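Local coordinates for protein caspase-1 subunit p19/18 (Spodoptera frugiperda, PDB 1M72) that probably acts in the caspase cascade that executes apoptosis, as a cysteine endopeptidase assembled from p19/18 and p12 subunits into a tetramer of two heterodimers, at residues Ile36-Glu41 with Lys85-Thr90. Sequence-based numbering, arbitrary orientation.
Sequences IIFNHE and KFIQQT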
# COMPACT_ATOMS: atom_id res chain seq x y z
N ILE C 36 -6.36 19.63 -1.36
CA ILE C 36 -5.76 20.35 -2.48
C ILE C 36 -5.80 19.49 -3.74
O ILE C 36 -5.30 18.38 -3.73
CB ILE C 36 -4.26 20.65 -2.29
CG1 ILE C 36 -3.98 21.29 -0.95
CG2 ILE C 36 -3.79 21.54 -3.41
CD1 ILE C 36 -2.47 21.49 -0.78
N ILE C 37 -6.37 20.01 -4.81
CA ILE C 37 -6.41 19.26 -6.05
C ILE C 37 -5.53 19.93 -7.12
O ILE C 37 -5.71 21.09 -7.47
CB ILE C 37 -7.87 19.14 -6.55
CG1 ILE C 37 -8.72 18.41 -5.48
CG2 ILE C 37 -7.91 18.39 -7.88
CD1 ILE C 37 -10.27 18.39 -5.74
N PHE C 38 -4.54 19.21 -7.61
CA PHE C 38 -3.72 19.77 -8.68
C PHE C 38 -4.20 19.07 -9.90
O PHE C 38 -3.89 17.92 -10.15
CB PHE C 38 -2.23 19.50 -8.47
CG PHE C 38 -1.69 20.15 -7.25
CD1 PHE C 38 -1.68 19.47 -6.04
CD2 PHE C 38 -1.21 21.46 -7.30
CE1 PHE C 38 -1.20 20.07 -4.87
CE2 PHE C 38 -0.72 22.09 -6.15
CZ PHE C 38 -0.70 21.39 -4.92
N ASN C 39 -4.98 19.80 -10.68
CA ASN C 39 -5.59 19.30 -11.91
C ASN C 39 -4.83 19.82 -13.12
O ASN C 39 -4.73 21.06 -13.29
CB ASN C 39 -7.04 19.78 -11.96
CG ASN C 39 -7.77 19.22 -13.11
OD1 ASN C 39 -8.54 19.92 -13.75
ND2 ASN C 39 -7.54 17.96 -13.39
N HIS C 40 -4.33 18.90 -13.94
CA HIS C 40 -3.52 19.26 -15.11
C HIS C 40 -4.14 18.84 -16.39
O HIS C 40 -4.19 17.66 -16.67
CB HIS C 40 -2.15 18.61 -15.05
CG HIS C 40 -1.29 19.15 -13.96
ND1 HIS C 40 -0.57 20.32 -14.09
CD2 HIS C 40 -1.12 18.74 -12.68
CE1 HIS C 40 0.00 20.61 -12.94
NE2 HIS C 40 -0.31 19.67 -12.07
N GLU C 41 -4.58 19.81 -17.20
CA GLU C 41 -5.22 19.47 -18.48
C GLU C 41 -4.34 19.69 -19.72
O GLU C 41 -4.43 18.96 -20.70
CB GLU C 41 -6.54 20.24 -18.64
CG GLU C 41 -7.45 19.73 -19.81
CD GLU C 41 -8.80 20.48 -19.90
OE1 GLU C 41 -8.90 21.65 -19.41
OE2 GLU C 41 -9.75 19.91 -20.47
N LYS C 85 5.68 25.08 -4.25
CA LYS C 85 5.50 26.23 -3.37
C LYS C 85 4.23 26.11 -2.53
O LYS C 85 4.27 26.27 -1.31
CB LYS C 85 5.48 27.51 -4.22
CG LYS C 85 4.48 28.58 -3.84
CD LYS C 85 3.95 29.24 -5.12
CE LYS C 85 3.18 30.53 -4.84
NZ LYS C 85 2.07 30.31 -3.86
N PHE C 86 3.09 25.85 -3.17
CA PHE C 86 1.84 25.70 -2.46
C PHE C 86 1.89 24.51 -1.48
O PHE C 86 1.26 24.56 -0.43
CB PHE C 86 0.69 25.53 -3.44
CG PHE C 86 0.29 26.83 -4.12
CD1 PHE C 86 -0.26 27.89 -3.38
CD2 PHE C 86 0.43 26.99 -5.50
CE1 PHE C 86 -0.66 29.08 -4.02
CE2 PHE C 86 0.04 28.19 -6.15
CZ PHE C 86 -0.51 29.22 -5.41
N ILE C 87 2.63 23.47 -1.82
CA ILE C 87 2.76 22.31 -0.96
C ILE C 87 3.50 22.73 0.30
O ILE C 87 3.07 22.42 1.40
CB ILE C 87 3.55 21.18 -1.69
CG1 ILE C 87 2.63 20.47 -2.70
CG2 ILE C 87 4.11 20.17 -0.70
CD1 ILE C 87 1.69 19.50 -2.07
N GLN C 88 4.61 23.44 0.15
CA GLN C 88 5.36 23.90 1.29
C GLN C 88 4.53 24.83 2.17
O GLN C 88 4.53 24.73 3.38
CB GLN C 88 6.64 24.60 0.85
CG GLN C 88 7.63 23.71 0.11
CD GLN C 88 9.09 24.08 0.39
OE1 GLN C 88 9.42 24.55 1.49
NE2 GLN C 88 9.97 23.83 -0.58
N GLN C 89 3.80 25.74 1.55
CA GLN C 89 3.02 26.67 2.34
C GLN C 89 1.93 25.93 3.10
O GLN C 89 1.55 26.29 4.22
CB GLN C 89 2.38 27.72 1.45
CG GLN C 89 3.33 28.38 0.47
CD GLN C 89 2.62 29.47 -0.32
OE1 GLN C 89 1.47 29.29 -0.74
NE2 GLN C 89 3.30 30.61 -0.52
N THR C 90 1.41 24.89 2.47
CA THR C 90 0.38 24.10 3.11
C THR C 90 1.03 23.39 4.31
O THR C 90 0.44 23.34 5.40
CB THR C 90 -0.18 23.05 2.15
OG1 THR C 90 -0.95 23.70 1.14
CG2 THR C 90 -1.05 22.07 2.90
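I36 and T90 reach toward each other tip to tip, the CD1 methyl of I36 stopping 3.3 Å from OG1 of T90. The isoleucine gets there as an extended chain: CG1 stands anti to its own carbonyl carbon and chi2 is 177°, which carries CD1 straight out from the strand toward the helix. The same methyl lies 4.0 Å from CG2 of T90, so it meets both branches of the threonine. The hydroxyl beside it is already engaged, donating to the carbonyl oxygen of F86 one turn back, with OG1 to O at 2.8 Å and the donor tilted 29° from the carbonyl plane. The backbone N of T90 reaches that oxygen from the opposite face, so two donors grip it, and the OG1 bond holds the threonine side chain in its rotamer (chi1 -71°).

In the α/β caspase fold, strand 31-39 runs inside the mixed sheet between strands 70-76 and 98-106, and helix 80-92 packs on one face of the sheet, with helix 54-67 on the other, where I37 touches S58 and L61. F38, two residues along from I36 on the helix-facing side, crosses I87 at a slant. Its CE1 lies 4.1 Å from I87 CD1, and CZ is equally close to I87 CG1. Beside this apolar pair, F75 of the neighbouring strand meets the rings of both F38 and F86, while L101 and F130 touch T90.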